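Local coordinates for protein mercuric reductase (Metallosphaera sedula, PDB 4YWO) that probably catalyses the NADPH-dependent reduction of mercuric ion to elemental mercury, using a bound FAD as its flavin cofactor, at residues A[29-34]-A[41-46]; A[21-26]-A[113-118]; A[16-21]-A[327-332]. All coordinates share one frame; numbering follows the deposited sequence.

Interaction 1 of 3, residues A[29-34]-A[41-46]; sequences AAMIKA and PVLIGK. With FAD (flavin-adenine dinucleotide), chain B.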
loop_
_atom_site.group_PDB
_atom_site.type_symbol
_atom_site.label_atom_id
_atom_site.label_comp_id
_atom_site.label_asym_id
_atom_site.label_seq_id
_atom_site.Cartn_x
_atom_site.Cartn_y
_atom_site.Cartn_z
ATOM N N ALA A 29 -24.838 5.623 -4.971
ATOM C CA ALA A 29 -24.677 5.629 -3.552
ATOM C C ALA A 29 -25.952 6.132 -2.883
ATOM O O ALA A 29 -26.423 5.524 -1.902
ATOM C CB ALA A 29 -23.501 6.422 -3.181
ATOM N N ALA A 30 -26.591 7.183 -3.479
ATOM C CA ALA A 30 -27.845 7.659 -2.951
ATOM C C ALA A 30 -28.916 6.617 -3.058
ATOM O O ALA A 30 -29.728 6.511 -2.135
ATOM C CB ALA A 30 -28.242 8.955 -3.707
ATOM N N MET A 31 -29.002 5.881 -4.144
ATOM C CA MET A 31 -30.018 4.901 -4.365
ATOM C C MET A 31 -29.909 3.816 -3.295
ATOM O O MET A 31 -30.938 3.317 -2.742
ATOM C CB MET A 31 -29.930 4.285 -5.695
ATOM C CG MET A 31 -30.989 3.219 -5.915
ATOM S SD MET A 31 -30.517 2.069 -7.200
ATOM C CE MET A 31 -28.929 1.333 -6.825
ATOM N N ILE A 32 -28.690 3.452 -3.046
ATOM C CA ILE A 32 -28.429 2.341 -2.084
ATOM C C ILE A 32 -28.798 2.777 -0.676
ATOM O O ILE A 32 -29.544 2.045 0.019
ATOM C CB ILE A 32 -26.995 1.860 -2.170
ATOM C CG1 ILE A 32 -26.811 1.244 -3.515
ATOM C CG2 ILE A 32 -26.705 0.898 -0.955
ATOM C CD1 ILE A 32 -25.367 0.899 -3.802
ATOM N N LYS A 33 -28.348 3.948 -0.277
ATOM C CA LYS A 33 -28.694 4.515 0.976
ATOM C C LYS A 33 -30.175 4.659 1.153
ATOM O O LYS A 33 -30.679 4.454 2.255
ATOM C CB LYS A 33 -28.052 5.811 1.216
ATOM C CG LYS A 33 -28.328 6.427 2.553
ATOM C CD LYS A 33 -27.853 5.436 3.627
ATOM C CE LYS A 33 -27.244 6.214 4.784
ATOM N NZ LYS A 33 -26.354 5.406 5.690
ATOM N N ALA A 34 -30.861 5.091 0.109
ATOM C CA ALA A 34 -32.307 5.238 0.226
ATOM C C ALA A 34 -32.997 3.865 0.556
ATOM O O ALA A 34 -33.862 3.816 1.473
ATOM C CB ALA A 34 -32.863 5.819 -1.084
ATOM N N PRO A 41 -36.473 5.019 -4.219
ATOM C CA PRO A 41 -36.364 6.293 -4.905
ATOM C C PRO A 41 -36.670 6.236 -6.335
ATOM O O PRO A 41 -36.645 5.162 -6.961
ATOM C CB PRO A 41 -34.848 6.638 -4.753
ATOM C CG PRO A 41 -34.167 5.302 -4.621
ATOM C CD PRO A 41 -35.193 4.317 -4.042
ATOM N N VAL A 42 -36.901 7.397 -6.948
ATOM C CA VAL A 42 -36.944 7.492 -8.363
ATOM C C VAL A 42 -35.501 7.899 -8.744
ATOM O O VAL A 42 -34.936 8.801 -8.141
ATOM C CB VAL A 42 -37.908 8.596 -8.843
ATOM C CG1 VAL A 42 -37.863 8.658 -10.338
ATOM C CG2 VAL A 42 -39.310 8.350 -8.338
ATOM N N LEU A 43 -34.930 7.219 -9.709
ATOM C CA LEU A 43 -33.535 7.482 -10.162
ATOM C C LEU A 43 -33.587 7.840 -11.619
ATOM O O LEU A 43 -34.108 7.044 -12.483
ATOM C CB LEU A 43 -32.692 6.205 -9.940
ATOM C CG LEU A 43 -31.239 6.280 -10.445
ATOM C CD1 LEU A 43 -30.475 7.315 -9.691
ATOM C CD2 LEU A 43 -30.601 4.917 -10.223
ATOM N N ILE A 44 -33.168 9.072 -11.944
ATOM C CA ILE A 44 -33.278 9.552 -13.272
ATOM C C ILE A 44 -31.921 9.818 -13.831
ATOM O O ILE A 44 -31.183 10.564 -13.218
ATOM C CB ILE A 44 -34.074 10.883 -13.279
ATOM C CG1 ILE A 44 -35.386 10.728 -12.594
ATOM C CG2 ILE A 44 -34.277 11.398 -14.745
ATOM C CD1 ILE A 44 -36.195 11.971 -12.226
ATOM N N GLY A 45 -31.543 9.275 -14.983
ATOM C CA GLY A 45 -30.300 9.540 -15.555
ATOM C C GLY A 45 -30.296 9.472 -17.064
ATOM O O GLY A 45 -31.220 8.908 -17.673
ATOM N N LYS A 46 -29.282 10.027 -17.657
ATOM C CA LYS A 46 -29.137 9.744 -19.071
ATOM C C LYS A 46 -27.768 9.264 -19.353
ATOM O O LYS A 46 -26.892 9.431 -18.539
ATOM C CB LYS A 46 -29.513 10.972 -19.816
ATOM C CG LYS A 46 -28.543 12.066 -19.613
ATOM C CD LYS A 46 -29.070 13.271 -20.284
ATOM C CE LYS A 46 -28.291 14.431 -19.818
ATOM N NZ LYS A 46 -27.139 14.536 -20.704
HETATM P PA FAD B . -21.236 11.356 -12.897
HETATM O O1A FAD B . -20.850 9.913 -12.676
HETATM O O2A FAD B . -20.888 12.038 -14.198
HETATM O O5B FAD B . -22.823 11.493 -12.665
HETATM C C5B FAD B . -23.642 12.149 -13.631
HETATM C C4B FAD B . -24.568 11.132 -14.285
HETATM O O4B FAD B . -25.922 11.584 -14.195
HETATM C C3B FAD B . -24.235 10.949 -15.757
HETATM O O3B FAD B . -23.883 9.586 -16.015
HETATM C C2B FAD B . -25.489 11.316 -16.525
HETATM O O2B FAD B . -25.948 10.191 -17.280
HETATM C C1B FAD B . -26.528 11.704 -15.485
HETATM N N9A FAD B . -26.959 13.107 -15.708
HETATM C C8A FAD B . -26.144 14.171 -15.830
HETATM N N7A FAD B . -26.854 15.312 -16.026
HETATM C C5A FAD B . -28.158 14.980 -16.031
HETATM C C6A FAD B . -29.443 15.701 -16.189
HETATM N N6A FAD B . -29.475 17.041 -16.386
HETATM N N1A FAD B . -30.583 14.977 -16.130
HETATM C C2A FAD B . -30.565 13.645 -15.935
HETATM N N3A FAD B . -29.437 12.927 -15.783
HETATM C C4A FAD B . -28.223 13.525 -15.821
HETATM N N1 FAD B . -11.628 9.649 -9.654
HETATM C C2 FAD B . -10.957 8.858 -8.778
HETATM O O2 FAD B . -11.286 8.884 -7.573
HETATM N N3 FAD B . -9.953 8.046 -9.156
HETATM C C4 FAD B . -9.542 7.960 -10.426
HETATM O O4 FAD B . -8.605 7.195 -10.745
HETATM C C4X FAD B . -10.223 8.793 -11.447
HETATM N N5 FAD B . -9.868 8.764 -12.750
HETATM C C5X FAD B . -10.509 9.537 -13.659
HETATM C C6 FAD B . -10.126 9.491 -14.994
HETATM C C7 FAD B . -10.779 10.281 -15.934
HETATM C C7M FAD B . -10.363 10.229 -17.380
HETATM C C8 FAD B . -11.888 11.177 -15.512
HETATM C C8M FAD B . -12.594 12.032 -16.532
HETATM C C9 FAD B . -12.274 11.226 -14.178
HETATM C C9A FAD B . -11.622 10.436 -13.239
HETATM N N10 FAD B . -12.006 10.480 -11.884
HETATM C C10 FAD B . -11.319 9.664 -10.967
HETATM C "C1'" FAD B . -13.096 11.353 -11.441
HETATM C "C2'" FAD B . -14.355 10.524 -11.222
HETATM O "O2'" FAD B . -14.618 9.737 -12.389
HETATM C "C3'" FAD B . -15.554 11.418 -10.931
HETATM O "O3'" FAD B . -15.232 12.316 -9.864
HETATM C "C4'" FAD B . -16.773 10.588 -10.546
HETATM O "O4'" FAD B . -17.212 9.830 -11.678
HETATM C "C5'" FAD B . -17.910 11.480 -10.060
HETATM O "O5'" FAD B . -19.153 10.804 -10.237
HETATM P P FAD B . -20.539 11.622 -10.202
HETATM O O1P FAD B . -21.667 10.631 -10.031
HETATM O O2P FAD B . -20.389 12.767 -9.231
HETATM O O3P FAD B . -20.626 12.230 -11.690
#
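The pyrrolidine ring of P41 meets helix 25-36 at two residues one turn apart. Its CG lies 3.8 Å from the methyl CB of A34 and 4.0 Å from CG of M31, so one ring carbon touches both helix residues, while the CD of P41 keeps a looser approach to the same alanine methyl.

M31 carries the contact onward to L43. With CG set anti to the backbone N (chi1 179°) and the chain nearly straight through chi2, the M31 chain crosses the P41 ring at roughly a right angle, its CG the nearest atom, and SD comes to rest 4.2 Å from CD2 of L43. A turn at chi3 (56°) then carries CE away from the strand. L43 reaches out in a similar way: its CG is anti to N (chi1 176°), and the branch that continues the chain, CD2, is the one that touches the sulfur, crosswise. No hydrogen bond spans the two segments; the contact is wholly apolar and buried. I20 and V113 also pack against L43, and T325 of helix 314-330 lies against A34.

At the far end of the strand, the CA of G45 sits 3.5 Å from N3A of FAD, and the K46 chain crosses a face of the adenine, its CE 3.8 Å from C5A. The contact packs the helix of a beta-alpha-beta unit (strand 16-21, helix 25-36, strand 42-45) on its second strand, as in the Rossmann-type FAD-binding domain.

Interaction 2 of 3, residues A[21-26]-A[113-118]; sequences IGYGAA and VELIQG. With FAD (flavin-adenine dinucleotide), chain B.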
loop_
_atom_site.group_PDB
_atom_site.type_symbol
_atom_site.label_atom_id
_atom_site.label_comp_id
_atom_site.label_asym_id
_atom_site.label_seq_id
_atom_site.Cartn_x
_atom_site.Cartn_y
_atom_site.Cartn_z
ATOM N N ILE A 21 -31.148 12.656 -9.214
ATOM C CA ILE A 21 -30.847 13.084 -10.565
ATOM C C ILE A 21 -29.417 12.754 -10.905
ATOM O O ILE A 21 -28.493 13.415 -10.458
ATOM C CB ILE A 21 -31.110 14.559 -10.853
ATOM C CG1 ILE A 21 -32.427 15.040 -10.184
ATOM C CG2 ILE A 21 -31.010 14.824 -12.332
ATOM C CD1 ILE A 21 -33.633 14.434 -10.742
ATOM N N GLY A 22 -29.253 11.752 -11.752
ATOM C CA GLY A 22 -27.945 11.260 -12.213
ATOM C C GLY A 22 -27.651 9.856 -11.619
ATOM O O GLY A 22 -27.960 9.599 -10.470
ATOM N N TYR A 23 -27.093 8.971 -12.468
ATOM C CA TYR A 23 -26.859 7.584 -12.049
ATOM C C TYR A 23 -25.388 7.098 -12.204
ATOM O O TYR A 23 -25.083 6.047 -12.764
ATOM C CB TYR A 23 -27.887 6.627 -12.645
ATOM C CG TYR A 23 -28.136 6.551 -14.107
ATOM C CD1 TYR A 23 -27.177 6.836 -15.084
ATOM C CD2 TYR A 23 -29.428 6.200 -14.526
ATOM C CE1 TYR A 23 -27.457 6.675 -16.434
ATOM C CE2 TYR A 23 -29.691 6.046 -15.889
ATOM C CZ TYR A 23 -28.743 6.332 -16.838
ATOM O OH TYR A 23 -29.016 6.205 -18.192
ATOM N N GLY A 24 -24.513 8.035 -11.869
ATOM C CA GLY A 24 -23.092 7.765 -11.633
ATOM C C GLY A 24 -22.835 7.329 -10.196
ATOM O O GLY A 24 -23.702 6.853 -9.468
ATOM N N ALA A 25 -21.628 7.515 -9.755
ATOM C CA ALA A 25 -21.178 7.086 -8.434
ATOM C C ALA A 25 -21.996 7.712 -7.301
ATOM O O ALA A 25 -22.464 7.013 -6.399
ATOM C CB ALA A 25 -19.695 7.551 -8.261
ATOM N N ALA A 26 -22.223 9.033 -7.363
ATOM C CA ALA A 26 -23.028 9.699 -6.340
ATOM C C ALA A 26 -24.481 9.182 -6.333
ATOM O O ALA A 26 -25.077 8.971 -5.269
ATOM C CB ALA A 26 -22.943 11.191 -6.449
ATOM N N VAL A 113 -36.103 0.455 -6.974
ATOM C CA VAL A 113 -35.880 1.774 -7.639
ATOM C C VAL A 113 -36.776 1.926 -8.825
ATOM O O VAL A 113 -37.045 0.980 -9.530
ATOM C CB VAL A 113 -34.389 1.883 -8.065
ATOM C CG1 VAL A 113 -33.963 0.742 -8.962
ATOM C CG2 VAL A 113 -34.117 3.178 -8.877
ATOM N N GLU A 114 -37.311 3.111 -9.061
ATOM C CA GLU A 114 -37.974 3.375 -10.273
ATOM C C GLU A 114 -36.990 4.115 -11.144
ATOM O O GLU A 114 -36.687 5.275 -10.868
ATOM C CB GLU A 114 -39.189 4.267 -9.984
ATOM C CG GLU A 114 -39.880 4.869 -11.183
ATOM C CD GLU A 114 -41.145 5.601 -10.746
ATOM O OE1 GLU A 114 -41.510 5.504 -9.562
ATOM O OE2 GLU A 114 -41.767 6.285 -11.564
ATOM N N LEU A 115 -36.483 3.441 -12.150
ATOM C CA LEU A 115 -35.503 4.017 -13.024
ATOM C C LEU A 115 -36.182 4.738 -14.211
ATOM O O LEU A 115 -36.986 4.176 -14.928
ATOM C CB LEU A 115 -34.610 2.936 -13.543
ATOM C CG LEU A 115 -33.530 3.309 -14.498
ATOM C CD1 LEU A 115 -32.475 4.128 -13.809
ATOM C CD2 LEU A 115 -32.941 2.046 -15.088
ATOM N N ILE A 116 -35.765 5.955 -14.489
ATOM C CA ILE A 116 -36.168 6.686 -15.695
ATOM C C ILE A 116 -34.996 7.156 -16.467
ATOM O O ILE A 116 -34.089 7.744 -15.866
ATOM C CB ILE A 116 -37.046 7.869 -15.284
ATOM C CG1 ILE A 116 -38.232 7.433 -14.425
ATOM C CG2 ILE A 116 -37.431 8.705 -16.547
ATOM C CD1 ILE A 116 -38.997 8.577 -13.857
ATOM N N GLN A 117 -34.881 6.844 -17.773
ATOM C CA GLN A 117 -33.812 7.308 -18.549
ATOM C C GLN A 117 -34.210 8.526 -19.356
ATOM O O GLN A 117 -35.132 8.485 -20.182
ATOM C CB GLN A 117 -33.186 6.171 -19.395
ATOM C CG GLN A 117 -32.464 5.203 -18.456
ATOM C CD GLN A 117 -31.848 3.990 -19.121
ATOM O OE1 GLN A 117 -30.611 3.843 -19.181
ATOM N NE2 GLN A 117 -32.701 3.088 -19.592
ATOM N N GLY A 118 -33.529 9.607 -19.089
ATOM C CA GLY A 118 -33.802 10.850 -19.764
ATOM C C GLY A 118 -33.162 12.023 -19.069
ATOM O O GLY A 118 -32.650 11.878 -17.965
HETATM P PA FAD B . -21.236 11.356 -12.897
HETATM O O1A FAD B . -20.850 9.913 -12.676
HETATM O O2A FAD B . -20.888 12.038 -14.198
HETATM O O5B FAD B . -22.823 11.493 -12.665
HETATM C C5B FAD B . -23.642 12.149 -13.631
HETATM C C4B FAD B . -24.568 11.132 -14.285
HETATM O O4B FAD B . -25.922 11.584 -14.195
HETATM C C3B FAD B . -24.235 10.949 -15.757
HETATM O O3B FAD B . -23.883 9.586 -16.015
HETATM C C2B FAD B . -25.489 11.316 -16.525
HETATM O O2B FAD B . -25.948 10.191 -17.280
HETATM C C1B FAD B . -26.528 11.704 -15.485
HETATM N N9A FAD B . -26.959 13.107 -15.708
HETATM C C8A FAD B . -26.144 14.171 -15.830
HETATM N N7A FAD B . -26.854 15.312 -16.026
HETATM C C5A FAD B . -28.158 14.980 -16.031
HETATM C C6A FAD B . -29.443 15.701 -16.189
HETATM N N6A FAD B . -29.475 17.041 -16.386
HETATM N N1A FAD B . -30.583 14.977 -16.130
HETATM C C2A FAD B . -30.565 13.645 -15.935
HETATM N N3A FAD B . -29.437 12.927 -15.783
HETATM C C4A FAD B . -28.223 13.525 -15.821
HETATM N N1 FAD B . -11.628 9.649 -9.654
HETATM C C2 FAD B . -10.957 8.858 -8.778
HETATM O O2 FAD B . -11.286 8.884 -7.573
HETATM N N3 FAD B . -9.953 8.046 -9.156
HETATM C C4 FAD B . -9.542 7.960 -10.426
HETATM O O4 FAD B . -8.605 7.195 -10.745
HETATM C C4X FAD B . -10.223 8.793 -11.447
HETATM N N5 FAD B . -9.868 8.764 -12.750
HETATM C C5X FAD B . -10.509 9.537 -13.659
HETATM C C6 FAD B . -10.126 9.491 -14.994
HETATM C C7 FAD B . -10.779 10.281 -15.934
HETATM C C7M FAD B . -10.363 10.229 -17.380
HETATM C C8 FAD B . -11.888 11.177 -15.512
HETATM C C8M FAD B . -12.594 12.032 -16.532
HETATM C C9 FAD B . -12.274 11.226 -14.178
HETATM C C9A FAD B . -11.622 10.436 -13.239
HETATM N N10 FAD B . -12.006 10.480 -11.884
HETATM C C10 FAD B . -11.319 9.664 -10.967
HETATM C "C1'" FAD B . -13.096 11.353 -11.441
HETATM C "C2'" FAD B . -14.355 10.524 -11.222
HETATM O "O2'" FAD B . -14.618 9.737 -12.389
HETATM C "C3'" FAD B . -15.554 11.418 -10.931
HETATM O "O3'" FAD B . -15.232 12.316 -9.864
HETATM C "C4'" FAD B . -16.773 10.588 -10.546
HETATM O "O4'" FAD B . -17.212 9.830 -11.678
HETATM C "C5'" FAD B . -17.910 11.480 -10.060
HETATM O "O5'" FAD B . -19.153 10.804 -10.237
HETATM P P FAD B . -20.539 11.622 -10.202
HETATM O O1P FAD B . -21.667 10.631 -10.031
HETATM O O2P FAD B . -20.389 12.767 -9.231
HETATM O O3P FAD B . -20.626 12.230 -11.690
#
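Y23 overlaps L115 and Q117 with one edge of its phenol ring. CD2 of Y23 lies 3.8 Å from CD1 of L115, and on the same edge CE2 is 3.9 Å from CG of Q117, which sits in the ring plane. Both side chains cross the tyrosine at about a right angle. L115 gets there with CG anti to its backbone N (chi1 179°), which brings its end nearer than its root. Q117 has two conformers, so its contact with the ring, CG included, is less certain than that of L115. The Y23 hydroxyl hydrogen-bonds chiefly to G47 O. The Y23 side chain leaves the backbone toward strand 114-117, and a chi1 of 54° sets the ring between the backbone N and carbonyl carbon, while I49 and F28 pack round it.

The backbone beside Y23 serves the cofactor. G22 and G24 allow FAD to come near the chain: the CA of G24 is 3.3 Å from O1A. A26 N, in the first turn of the helix, donates a 3.2 Å bond to O1P at 161°, whereas the one from Y23 N to the ribose O4B is weak and its acceptor less surely placed. On the adenine side, I21 CG2 is 3.8 Å from C2A, and G118 O approaches the same carbon. This strand-turn-helix, its glycines fitting a GxGxxG pattern and its helix start facing the pyrophosphate, is characteristic of the Rossmann-type dinucleotide-binding fold.

Interaction 3 of 3, residues A[16-21]-A[327-332]; sequences HKLAII and NALTGS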
loop_
_atom_site.group_PDB
_atom_site.type_symbol
_atom_site.label_atom_id
_atom_site.label_comp_id
_atom_site.label_asym_id
_atom_site.label_seq_id
_atom_site.Cartn_x
_atom_site.Cartn_y
_atom_site.Cartn_z
ATOM N N HIS A 16 -43.433 11.625 -4.791
ATOM C CA HIS A 16 -42.427 10.653 -4.352
ATOM C C HIS A 16 -41.663 11.137 -3.093
ATOM O O HIS A 16 -41.379 12.312 -2.913
ATOM C CB HIS A 16 -41.434 10.442 -5.496
ATOM C CG HIS A 16 -42.038 9.858 -6.686
ATOM N ND1 HIS A 16 -42.331 8.518 -6.804
ATOM C CD2 HIS A 16 -42.410 10.429 -7.848
ATOM C CE1 HIS A 16 -42.858 8.287 -7.994
ATOM N NE2 HIS A 16 -42.919 9.430 -8.646
ATOM N N LYS A 17 -41.126 10.224 -2.276
ATOM C CA LYS A 17 -40.326 10.642 -1.173
ATOM C C LYS A 17 -38.941 11.196 -1.567
ATOM O O LYS A 17 -38.460 12.095 -0.946
ATOM C CB LYS A 17 -40.085 9.434 -0.248
ATOM C CG LYS A 17 -41.380 8.936 0.449
ATOM C CD LYS A 17 -40.992 7.830 1.419
ATOM C CE LYS A 17 -42.154 6.939 1.734
ATOM N NZ LYS A 17 -43.048 7.767 2.571
ATOM N N LEU A 18 -38.392 10.631 -2.635
ATOM C CA LEU A 18 -37.058 11.003 -3.085
ATOM C C LEU A 18 -36.849 10.763 -4.551
ATOM O O LEU A 18 -37.135 9.667 -5.094
ATOM C CB LEU A 18 -35.990 10.218 -2.301
ATOM C CG LEU A 18 -34.535 10.410 -2.754
ATOM C CD1 LEU A 18 -34.131 11.743 -2.286
ATOM C CD2 LEU A 18 -33.578 9.401 -2.063
ATOM N N ALA A 19 -36.289 11.784 -5.199
ATOM C CA ALA A 19 -35.810 11.655 -6.564
ATOM C C ALA A 19 -34.320 11.978 -6.604
ATOM O O ALA A 19 -33.883 12.995 -6.042
ATOM C CB ALA A 19 -36.534 12.582 -7.537
ATOM N N ILE A 20 -33.592 11.135 -7.351
ATOM C CA ILE A 20 -32.160 11.287 -7.540
ATOM C C ILE A 20 -31.851 11.579 -8.947
ATOM O O ILE A 20 -32.310 10.818 -9.829
ATOM C CB ILE A 20 -31.410 9.944 -7.143
ATOM C CG1 ILE A 20 -31.678 9.612 -5.716
ATOM C CG2 ILE A 20 -29.895 10.070 -7.379
ATOM C CD1 ILE A 20 -31.477 8.139 -5.380
ATOM N N ILE A 21 -31.148 12.656 -9.214
ATOM C CA ILE A 21 -30.847 13.084 -10.565
ATOM C C ILE A 21 -29.417 12.754 -10.905
ATOM O O ILE A 21 -28.493 13.415 -10.458
ATOM C CB ILE A 21 -31.110 14.559 -10.853
ATOM C CG1 ILE A 21 -32.427 15.040 -10.184
ATOM C CG2 ILE A 21 -31.010 14.824 -12.332
ATOM C CD1 ILE A 21 -33.633 14.434 -10.742
ATOM N N ASN A 327 -29.087 12.693 5.076
ATOM C CA ASN A 327 -29.529 13.995 5.638
ATOM C C ASN A 327 -30.942 14.339 5.094
ATOM O O ASN A 327 -31.869 14.817 5.832
ATOM C CB ASN A 327 -28.630 15.121 5.310
ATOM C CG ASN A 327 -27.246 15.043 6.079
ATOM O OD1 ASN A 327 -27.159 14.322 7.029
ATOM N ND2 ASN A 327 -26.314 15.842 5.723
ATOM N N ALA A 328 -31.166 13.984 3.857
ATOM C CA ALA A 328 -32.506 14.356 3.238
ATOM C C ALA A 328 -33.584 13.547 3.822
ATOM O O ALA A 328 -34.668 14.156 4.114
ATOM C CB ALA A 328 -32.438 14.146 1.702
ATOM N N LEU A 329 -33.374 12.245 4.074
ATOM C CA LEU A 329 -34.475 11.344 4.483
ATOM C C LEU A 329 -34.612 11.198 6.007
ATOM O O LEU A 329 -35.671 10.752 6.458
ATOM C CB LEU A 329 -34.381 9.969 3.927
ATOM C CG LEU A 329 -34.342 9.736 2.422
ATOM C CD1 LEU A 329 -34.019 8.349 2.006
ATOM C CD2 LEU A 329 -35.727 10.143 1.868
ATOM N N THR A 330 -33.575 11.557 6.774
ATOM C CA THR A 330 -33.655 11.319 8.222
ATOM C C THR A 330 -33.644 12.557 8.971
ATOM O O THR A 330 -33.911 12.531 10.146
ATOM C CB THR A 330 -32.520 10.360 8.735
ATOM O OG1 THR A 330 -31.307 11.042 8.705
ATOM C CG2 THR A 330 -32.414 9.151 7.929
ATOM N N GLY A 331 -33.306 13.676 8.368
ATOM C CA GLY A 331 -33.181 14.886 9.077
ATOM C C GLY A 331 -31.838 15.043 9.831
ATOM O O GLY A 331 -31.664 15.943 10.652
ATOM N N SER A 332 -30.865 14.215 9.471
ATOM C CA SER A 332 -29.511 14.291 10.131
ATOM C C SER A 332 -28.746 15.525 9.610
ATOM O O SER A 332 -29.125 16.237 8.608
ATOM C CB SER A 332 -28.786 12.966 9.982
ATOM O OG SER A 332 -28.731 12.622 8.589
#
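L18 and L329 join the central strand of the Rossmann-type FAD-binding domain to the C-terminal end of helix 314-330. The apolar contact is small. CD2 of L329 comes within 4.2 Å of the CB of L18 and grazes the carbonyl O of K17 at 4.4 Å. L329 has CG anti to its carbonyl carbon (chi1 -58°); beyond CG, CD1 carries the chain on and CD2 turns off to meet the strand. L18 meets it with the root of its side chain, CB. L18 also packs on K139 and V141 of the neighbouring strand 139-142, and V39 touches both K17 and L329. The edge of the contact is exposed at K17, whose lysine end leads away from the helix.

No hydrogen bond joins the two segments; the polar interactions knit the helix end itself. G331 N still bonds to N327 O, at 3.1 Å, as the last turn closes, and G331 then leaves the helix with a positive phi of 80°. A328 O accepts a hydrogen bond from K139 NZ, a second tie between this helix end and the sheet. The amide nitrogen of N327 donates to the backbone oxygens of K334 and E293, which fixes the rotation of the amide. Its oxygen takes up the chain beyond the helix: S332 OG donates to N327 OD1 over 2.8 Å, in the carbonyl plane and on a lone pair, with a C=O...OG angle of 140°.

The three contacts involve strands of one parallel sheet and differ in burial. Interaction 1 is buried throughout and purely apolar, packing helix 25-36 on strand 42-45. Interactions 2 and 3 are only partly buried: interaction 2 sets an aromatic edge against outermost strand 114-117 and adds polar bonds to FAD, whereas interaction 3 is a thin leucine contact at the far end of strand 16-21 from the cofactor. Segments 16-21 and 41-46 are neighbouring strands, joined where I20 N probably bonds to V42 O, 2.8 Å. Interactions 2 and 3 share I21; interactions 1 and 2 meet where G22 N probably bonds to I44 O, 2.7 Å, and both reach the adenosine half of FAD.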